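Local coordinates for protein type II restriction enzyme NlaIV (Neisseria lactamica, PDB 6QM2) that cleaves double-stranded DNA as a type II restriction endonuclease, recognising 5'-GGNNCC-3' and cutting in the middle of the site to give blunt ends, at residues 156-161 with 204-209; 197-202 with 214-219. All coordinates share one frame; numbering follows the deposited sequence.

Contact 1 (156-161 with 204-209)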
ATOM      1  N   ASP A 156      30.882  -2.478  -0.152  1.00 97.88           N
ATOM      2  CA  ASP A 156      31.952  -1.526   0.084  1.00101.63           C
ATOM      3  C   ASP A 156      31.760  -0.881   1.455  1.00 95.61           C
ATOM      4  O   ASP A 156      30.736  -0.237   1.697  1.00 91.41           O
ATOM      5  CB  ASP A 156      31.987  -0.455  -1.009  1.00108.88           C
ATOM      6  CG  ASP A 156      33.245   0.392  -0.939  1.00115.58           C
ATOM      7  OD1 ASP A 156      34.339  -0.161  -1.183  1.00122.82           O
ATOM      8  OD2 ASP A 156      33.145   1.596  -0.621  1.00119.68           O
ATOM      9  N   GLY A 157      32.740  -1.070   2.342  1.00 94.17           N
ATOM     10  CA  GLY A 157      32.777  -0.401   3.652  1.00 96.18           C
ATOM     11  C   GLY A 157      32.245  -1.196   4.837  1.00 97.69           C
ATOM     12  O   GLY A 157      32.359  -0.747   5.985  1.00 92.27           O
ATOM     13  N   TRP A 158      31.638  -2.353   4.563  1.00 98.51           N
ATOM     14  CA  TRP A 158      31.131  -3.261   5.596  1.00 95.81           C
ATOM     15  C   TRP A 158      31.367  -4.697   5.163  1.00 95.52           C
ATOM     16  O   TRP A 158      31.441  -4.978   3.965  1.00 96.80           O
ATOM     17  CB  TRP A 158      29.636  -3.035   5.831  1.00 91.10           C
ATOM     18  CG  TRP A 158      29.316  -1.648   6.253  1.00 90.46           C
ATOM     19  CD1 TRP A 158      29.072  -0.581   5.440  1.00 89.24           C
ATOM     20  CD2 TRP A 158      29.231  -1.160   7.594  1.00 88.81           C
ATOM     21  NE1 TRP A 158      28.830   0.543   6.191  1.00 89.13           N
ATOM     22  CE2 TRP A 158      28.918   0.216   7.518  1.00 86.39           C
ATOM     23  CE3 TRP A 158      29.374  -1.752   8.853  1.00 88.43           C
ATOM     24  CZ2 TRP A 158      28.748   1.010   8.653  1.00 85.44           C
ATOM     25  CZ3 TRP A 158      29.207  -0.962   9.983  1.00 87.91           C
ATOM     26  CH2 TRP A 158      28.899   0.407   9.875  1.00 87.44           C
ATOM     27  N   ALA A 159      31.465  -5.603   6.132  1.00 93.38           N
ATOM     28  CA  ALA A 159      31.731  -7.013   5.838  1.00 94.42           C
ATOM     29  C   ALA A 159      30.547  -7.699   5.161  1.00 91.78           C
ATOM     30  O   ALA A 159      30.749  -8.554   4.301  1.00 94.21           O
ATOM     31  CB  ALA A 159      32.138  -7.762   7.098  1.00 96.98           C
ATOM     32  N   ILE A 160      29.324  -7.323   5.547  1.00 91.26           N
ATOM     33  CA  ILE A 160      28.098  -7.840   4.910  1.00 96.41           C
ATOM     34  C   ILE A 160      27.311  -6.696   4.266  1.00 95.19           C
ATOM     35  O   ILE A 160      27.398  -5.550   4.715  1.00 90.54           O
ATOM     36  CB  ILE A 160      27.200  -8.634   5.907  1.00100.28           C
ATOM     37  CG1 ILE A 160      26.127  -9.430   5.148  1.00101.58           C
ATOM     38  CG2 ILE A 160      26.555  -7.721   6.952  1.00100.09           C
ATOM     39  CD1 ILE A 160      25.476 -10.521   5.962  1.00104.30           C
ATOM     40  N   ASN A 161      26.562  -7.015   3.206  1.00 95.40           N
ATOM     41  CA  ASN A 161      25.740  -6.030   2.506  1.00 94.94           C
ATOM     42  C   ASN A 161      24.610  -5.531   3.394  1.00 93.22           C
ATOM     43  O   ASN A 161      23.738  -6.302   3.791  1.00 89.87           O
ATOM     44  CB  ASN A 161      25.159  -6.603   1.207  1.00 97.52           C
ATOM     45  CG  ASN A 161      24.449  -5.548   0.367  1.00 96.95           C
ATOM     46  OD1 ASN A 161      24.839  -4.377   0.358  1.00 99.64           O
ATOM     47  ND2 ASN A 161      23.405  -5.961  -0.344  1.00 89.20           N
ATOM     48  N   GLN A 204      32.276  -3.832  13.488  1.00 87.84           N
ATOM     49  CA  GLN A 204      32.256  -2.649  12.609  1.00 86.68           C
ATOM     50  C   GLN A 204      31.144  -1.675  12.983  1.00 86.92           C
ATOM     51  O   GLN A 204      31.354  -0.470  13.007  1.00 91.25           O
ATOM     52  CB  GLN A 204      32.085  -3.062  11.141  1.00 84.49           C
ATOM     53  CG  GLN A 204      33.298  -3.755  10.528  1.00 84.05           C
ATOM     54  CD  GLN A 204      33.039  -4.287   9.125  1.00 86.17           C
ATOM     55  OE1 GLN A 204      31.894  -4.346   8.666  1.00 87.32           O
ATOM     56  NE2 GLN A 204      34.106  -4.686   8.435  1.00 84.24           N
ATOM     57  N   ASN A 205      29.968  -2.223  13.273  1.00 89.13           N
ATOM     58  CA  ASN A 205      28.778  -1.451  13.625  1.00 87.01           C
ATOM     59  C   ASN A 205      28.903  -0.923  15.057  1.00 86.04           C
ATOM     60  O   ASN A 205      28.934  -1.719  15.987  1.00 88.50           O
ATOM     61  CB  ASN A 205      27.550  -2.361  13.487  1.00 86.99           C
ATOM     62  CG  ASN A 205      26.238  -1.660  13.788  1.00 88.40           C
ATOM     63  OD1 ASN A 205      26.195  -0.468  14.102  1.00 90.55           O
ATOM     64  ND2 ASN A 205      25.148  -2.412  13.680  1.00 88.41           N
ATOM     65  N   PRO A 206      28.960   0.415  15.241  1.00 92.29           N
ATOM     66  CA  PRO A 206      29.041   0.967  16.606  1.00 94.74           C
ATOM     67  C   PRO A 206      27.898   0.547  17.537  1.00 95.78           C
ATOM     68  O   PRO A 206      28.111   0.427  18.741  1.00 95.97           O
ATOM     69  CB  PRO A 206      29.009   2.487  16.384  1.00 94.95           C
ATOM     70  CG  PRO A 206      29.495   2.681  14.993  1.00 97.24           C
ATOM     71  CD  PRO A 206      28.995   1.489  14.227  1.00 96.54           C
ATOM     72  N   ALA A 207      26.707   0.331  16.979  1.00 97.23           N
ATOM     73  CA  ALA A 207      25.536  -0.084  17.754  1.00 97.01           C
ATOM     74  C   ALA A 207      25.689  -1.469  18.392  1.00 97.15           C
ATOM     75  O   ALA A 207      25.264  -1.672  19.529  1.00105.32           O
ATOM     76  CB  ALA A 207      24.288  -0.043  16.880  1.00 95.79           C
ATOM     77  N   THR A 208      26.293  -2.408  17.667  1.00 92.67           N
ATOM     78  CA  THR A 208      26.457  -3.780  18.153  1.00 92.41           C
ATOM     79  C   THR A 208      27.882  -4.099  18.653  1.00 93.19           C
ATOM     80  O   THR A 208      28.185  -5.250  18.959  1.00 92.39           O
ATOM     81  CB  THR A 208      26.054  -4.783  17.054  1.00 92.87           C
ATOM     82  OG1 THR A 208      26.885  -4.598  15.909  1.00 93.73           O
ATOM     83  CG2 THR A 208      24.605  -4.575  16.644  1.00 93.67           C
ATOM     84  N   ARG A 209      28.741  -3.088  18.771  1.00 93.51           N
ATOM     85  CA  ARG A 209      30.142  -3.303  19.158  1.00 94.86           C
ATOM     86  C   ARG A 209      30.313  -3.815  20.593  1.00 97.60           C
ATOM     87  O   ARG A 209      31.276  -4.524  20.876  1.00 96.61           O
ATOM     88  CB  ARG A 209      30.939  -2.009  18.975  1.00 96.10           C
ATOM     89  CG  ARG A 209      32.449  -2.160  19.120  1.00 97.54           C
ATOM     90  CD  ARG A 209      33.161  -0.895  18.678  1.00 95.81           C
ATOM     91  NE  ARG A 209      33.000  -0.672  17.239  1.00 97.68           N
ATOM     92  CZ  ARG A 209      33.050   0.512  16.622  1.00 95.84           C
ATOM     93  NH1 ARG A 209      33.264   1.644  17.296  1.00 97.43           N
ATOM     94  NH2 ARG A 209      32.878   0.567  15.303  1.00 91.15           N
TER

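Contact 2 (197-202 with 214-219)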
ATOM      1  N   ALA A 197      31.349 -12.925   8.165  1.00 91.56           N
ATOM      2  CA  ALA A 197      30.943 -11.563   7.812  1.00 92.30           C
ATOM      3  C   ALA A 197      30.084 -10.939   8.911  1.00 94.00           C
ATOM      4  O   ALA A 197      30.334  -9.796   9.308  1.00 93.49           O
ATOM      5  CB  ALA A 197      30.204 -11.546   6.481  1.00 93.44           C
ATOM      6  N   ILE A 198      29.103 -11.699   9.412  1.00 93.79           N
ATOM      7  CA  ILE A 198      28.240 -11.235  10.510  1.00 91.25           C
ATOM      8  C   ILE A 198      29.099 -10.884  11.722  1.00 89.59           C
ATOM      9  O   ILE A 198      28.945  -9.806  12.287  1.00 89.67           O
ATOM     10  CB  ILE A 198      27.162 -12.274  10.933  1.00 91.38           C
ATOM     11  CG1 ILE A 198      26.170 -12.582   9.792  1.00 91.27           C
ATOM     12  CG2 ILE A 198      26.395 -11.795  12.168  1.00 91.10           C
ATOM     13  CD1 ILE A 198      25.244 -11.448   9.404  1.00 93.45           C
ATOM     14  N   GLU A 199      30.009 -11.783  12.098  1.00 88.77           N
ATOM     15  CA  GLU A 199      30.890 -11.566  13.252  1.00 92.22           C
ATOM     16  C   GLU A 199      31.612 -10.228  13.171  1.00 91.11           C
ATOM     17  O   GLU A 199      31.613  -9.462  14.133  1.00 86.61           O
ATOM     18  CB  GLU A 199      31.931 -12.687  13.377  1.00 95.94           C
ATOM     19  CG  GLU A 199      32.771 -12.624  14.652  1.00 96.41           C
ATOM     20  CD  GLU A 199      34.055 -13.435  14.576  1.00101.58           C
ATOM     21  OE1 GLU A 199      34.119 -14.421  13.802  1.00101.64           O
ATOM     22  OE2 GLU A 199      35.005 -13.080  15.309  1.00102.79           O
ATOM     23  N   GLU A 200      32.230  -9.962  12.025  1.00 94.27           N
ATOM     24  CA  GLU A 200      33.015  -8.742  11.853  1.00 94.38           C
ATOM     25  C   GLU A 200      32.112  -7.516  11.802  1.00 89.95           C
ATOM     26  O   GLU A 200      32.412  -6.501  12.437  1.00 87.49           O
ATOM     27  CB  GLU A 200      33.902  -8.825  10.602  1.00 94.55           C
ATOM     28  CG  GLU A 200      34.952  -7.723  10.490  1.00 94.84           C
ATOM     29  CD  GLU A 200      35.844  -7.608  11.715  1.00 96.18           C
ATOM     30  OE1 GLU A 200      36.171  -8.648  12.329  1.00104.12           O
ATOM     31  OE2 GLU A 200      36.211  -6.470  12.068  1.00 94.20           O
ATOM     32  N   THR A 201      31.002  -7.627  11.073  1.00 85.92           N
ATOM     33  CA  THR A 201      29.991  -6.565  11.024  1.00 86.74           C
ATOM     34  C   THR A 201      29.519  -6.142  12.418  1.00 85.35           C
ATOM     35  O   THR A 201      29.255  -4.962  12.643  1.00 86.74           O
ATOM     36  CB  THR A 201      28.768  -6.980  10.181  1.00 86.35           C
ATOM     37  OG1 THR A 201      29.203  -7.453   8.903  1.00 90.65           O
ATOM     38  CG2 THR A 201      27.823  -5.806   9.962  1.00 85.71           C
ATOM     39  N   VAL A 202      29.423  -7.097  13.344  1.00 84.98           N
ATOM     40  CA  VAL A 202      29.064  -6.796  14.732  1.00 85.22           C
ATOM     41  C   VAL A 202      30.043  -5.774  15.321  1.00 83.83           C
ATOM     42  O   VAL A 202      29.621  -4.812  15.957  1.00 83.67           O
ATOM     43  CB  VAL A 202      28.992  -8.076  15.618  1.00 85.83           C
ATOM     44  CG1 VAL A 202      28.894  -7.732  17.098  1.00 84.92           C
ATOM     45  CG2 VAL A 202      27.794  -8.937  15.237  1.00 86.26           C
ATOM     46  N   LEU A 214      32.977 -11.314  22.673  1.00114.93           N
ATOM     47  CA  LEU A 214      32.694 -12.721  22.947  1.00122.39           C
ATOM     48  C   LEU A 214      32.026 -13.455  21.773  1.00116.82           C
ATOM     49  O   LEU A 214      31.975 -14.686  21.775  1.00115.87           O
ATOM     50  CB  LEU A 214      31.821 -12.835  24.210  1.00134.33           C
ATOM     51  CG  LEU A 214      32.258 -12.039  25.459  1.00136.57           C
ATOM     52  CD1 LEU A 214      31.321 -12.311  26.630  1.00135.58           C
ATOM     53  CD2 LEU A 214      33.703 -12.339  25.847  1.00135.22           C
ATOM     54  N   TRP A 215      31.562 -12.703  20.768  1.00111.21           N
ATOM     55  CA  TRP A 215      30.641 -13.199  19.721  1.00104.89           C
ATOM     56  C   TRP A 215      31.016 -14.536  19.065  1.00106.68           C
ATOM     57  O   TRP A 215      30.153 -15.401  18.904  1.00105.42           O
ATOM     58  CB  TRP A 215      30.443 -12.136  18.616  1.00 98.92           C
ATOM     59  CG  TRP A 215      29.145 -12.281  17.883  1.00 90.08           C
ATOM     60  CD1 TRP A 215      27.989 -11.612  18.144  1.00 88.03           C
ATOM     61  CD2 TRP A 215      28.864 -13.160  16.784  1.00 85.05           C
ATOM     62  NE1 TRP A 215      26.997 -12.016  17.279  1.00 86.39           N
ATOM     63  CE2 TRP A 215      27.506 -12.968  16.437  1.00 85.93           C
ATOM     64  CE3 TRP A 215      29.625 -14.091  16.061  1.00 84.61           C
ATOM     65  CZ2 TRP A 215      26.891 -13.673  15.393  1.00 85.27           C
ATOM     66  CZ3 TRP A 215      29.013 -14.797  15.025  1.00 85.72           C
ATOM     67  CH2 TRP A 215      27.658 -14.580  14.700  1.00 86.92           C
ATOM     68  N   LYS A 216      32.284 -14.693  18.677  1.00111.25           N
ATOM     69  CA  LYS A 216      32.746 -15.900  17.967  1.00117.39           C
ATOM     70  C   LYS A 216      32.598 -17.150  18.830  1.00118.40           C
ATOM     71  O   LYS A 216      32.020 -18.147  18.390  1.00112.73           O
ATOM     72  CB  LYS A 216      34.209 -15.743  17.539  1.00124.31           C
ATOM     73  CG  LYS A 216      34.770 -16.874  16.678  1.00127.75           C
ATOM     74  CD  LYS A 216      36.283 -16.746  16.516  1.00136.56           C
ATOM     75  CE  LYS A 216      36.951 -18.087  16.248  1.00141.77           C
ATOM     76  NZ  LYS A 216      36.433 -18.736  15.014  1.00148.89           N
ATOM     77  N   ARG A 217      33.127 -17.080  20.052  1.00120.79           N
ATOM     78  CA  ARG A 217      33.064 -18.190  21.007  1.00124.16           C
ATOM     79  C   ARG A 217      31.607 -18.520  21.337  1.00113.47           C
ATOM     80  O   ARG A 217      31.179 -19.667  21.197  1.00110.26           O
ATOM     81  CB  ARG A 217      33.855 -17.851  22.283  1.00136.04           C
ATOM     82  CG  ARG A 217      34.074 -19.017  23.249  1.00146.55           C
ATOM     83  CD  ARG A 217      34.785 -18.583  24.531  1.00154.62           C
ATOM     84  NE  ARG A 217      34.064 -17.518  25.244  1.00167.98           N
ATOM     85  CZ  ARG A 217      32.992 -17.681  26.031  1.00168.56           C
ATOM     86  NH1 ARG A 217      32.462 -18.885  26.250  1.00170.66           N
ATOM     87  NH2 ARG A 217      32.433 -16.617  26.611  1.00162.68           N
ATOM     88  N   LYS A 218      30.846 -17.503  21.737  1.00105.59           N
ATOM     89  CA  LYS A 218      29.425 -17.668  22.072  1.00105.83           C
ATOM     90  C   LYS A 218      28.620 -18.326  20.953  1.00101.57           C
ATOM     91  O   LYS A 218      27.730 -19.133  21.227  1.00101.86           O
ATOM     92  CB  LYS A 218      28.780 -16.325  22.439  1.00108.30           C
ATOM     93  CG  LYS A 218      29.274 -15.747  23.756  1.00115.05           C
ATOM     94  CD  LYS A 218      28.365 -14.651  24.290  1.00118.86           C
ATOM     95  CE  LYS A 218      27.057 -15.215  24.828  1.00125.45           C
ATOM     96  NZ  LYS A 218      26.392 -14.262  25.755  1.00129.81           N
ATOM     97  N   PHE A 219      28.931 -17.981  19.703  1.00 98.24           N
ATOM     98  CA  PHE A 219      28.262 -18.588  18.554  1.00 96.22           C
ATOM     99  C   PHE A 219      28.673 -20.049  18.348  1.00101.61           C
ATOM    100  O   PHE A 219      27.816 -20.904  18.099  1.00 98.66           O
ATOM    101  CB  PHE A 219      28.519 -17.810  17.258  1.00 90.20           C
ATOM    102  CG  PHE A 219      27.913 -18.467  16.055  1.00 84.87           C
ATOM    103  CD1 PHE A 219      26.570 -18.285  15.758  1.00 84.34           C
ATOM    104  CD2 PHE A 219      28.662 -19.331  15.257  1.00 83.39           C
ATOM    105  CE1 PHE A 219      25.989 -18.923  14.667  1.00 84.40           C
ATOM    106  CE2 PHE A 219      28.089 -19.975  14.167  1.00 82.24           C
ATOM    107  CZ  PHE A 219      26.751 -19.770  13.870  1.00 83.28           C
TER
HETATM  108  O   HOH W   1      34.263 -12.183  18.023  1.00 90.55           O

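Contact 1 (156-161 with 204-209)
The C-terminal end of helix 191-204 and the turn after it meet the loop that leads from strand 138-147 into strand 162-165. Gln204, the last helical residue, has CG anti to its carbonyl carbon (chi1 -70°) and an otherwise extended chain, which carries the amide out to the loop backbone. There OE1 takes the N-H of Ala159 through an in-plane lone pair, with Ala159 N to Gln204 OE1 at 2.9 Å and an N-H...O angle of 153°. Trp158 and Gln204 run past each other in opposite directions, so the indole reaches back along the glutamine stem while its plane stands 72° from the amide. The six-membered ring does the touching: Trp158 CZ3 is 3.7 Å from Gln204 CB. In the ring plane, at the edge, Trp158 CZ3 comes 3.6 Å from Asn205 N, and CH2 only grazes the ring of Pro206. Both segments belong to the NgoBV-type restriction endonuclease family of the PD-(D/E)XK clan. Asn205 is where the chain leaves helical geometry, and it starts an Asx turn: its OD1 accepts from Ala207 N at 3.0 Å, the donor lying well above the carbonyl plane. Arg209 folds back with one guanidinium face over Pro206 CA, and its NH2 makes a weak bond to Gln204 O. Strand 168-172 supplies Val169, which touches both Trp158 and Asn205.

Contact 2 (197-202 with 214-219)
Trp215 lays one face of its indole against segment 197-202 of helix 191-204, and two CH-pi contacts share that face. Val202 CG2 sits 4.0 Å from the centroid of the five-membered ring of Trp215, and Glu199 CA lies 4.3 Å from the centroid of its six-membered ring. Both approach 23° off the ring normal. Ile198 adds its CG2 branch, 3.8 Å from Trp215 CZ2 and oblique to the ring, while its CG1 branch leads away. Glu199 CG, anti to its backbone N, passes 3.7 Å from Trp215 CE3; the extended chain then carries the carboxylate beyond the indole, turned only 9° from its plane. Two consecutive helices, 191-204 and 215-227, thus pack obliquely, joined by the ten-residue link 205-214; the short axes of 197-202 and 215-219 run at 140° and approach to 10.7 Å at closest. The carboxylate of Glu199 ends over the aliphatic stem of Lys216, with OE2 3.6 Å from Lys216 CB. A water lies 3.0 Å from Glu199 OE2 and accepts from Lys216 N. Lys216 NZ bonds instead to Ile233 O and, in a salt bridge, to Glu220. Further out, Trp215 NE1 makes a weak hydrogen bond to Ser111 O of helix 107-116, whose Ile114 and Ile115 also touch the indole. On the same helix as Glu199, Thr201 OG1 donates to Ala197 O, which also receives the N-H of Thr201.

Overall arrangement
Both contacts use helix 191-204: contact 1 takes its C-terminal end, contact 2 the turns just before it, and their centres lie about 11 Å apart. The connection to helix 215-227 begins at Asn205, within segment 204-209, so the two contacts interleave along the chain. They also touch directly: Thr208 OG1 is 2.7 Å from Val202 O, a probable hydrogen bond, and Ile160 CG2 packs against Thr201 OG1. Phe107 of helix 107-116 touches Asn205, Thr208, Thr201 and Val202, bridging both. The Ile198 side chain lies about 13 Å from a bound potassium ion. The sodium ion is held by Ser68, Asn70, Met73 and Pro75, so neither contact supplies a ligand to it.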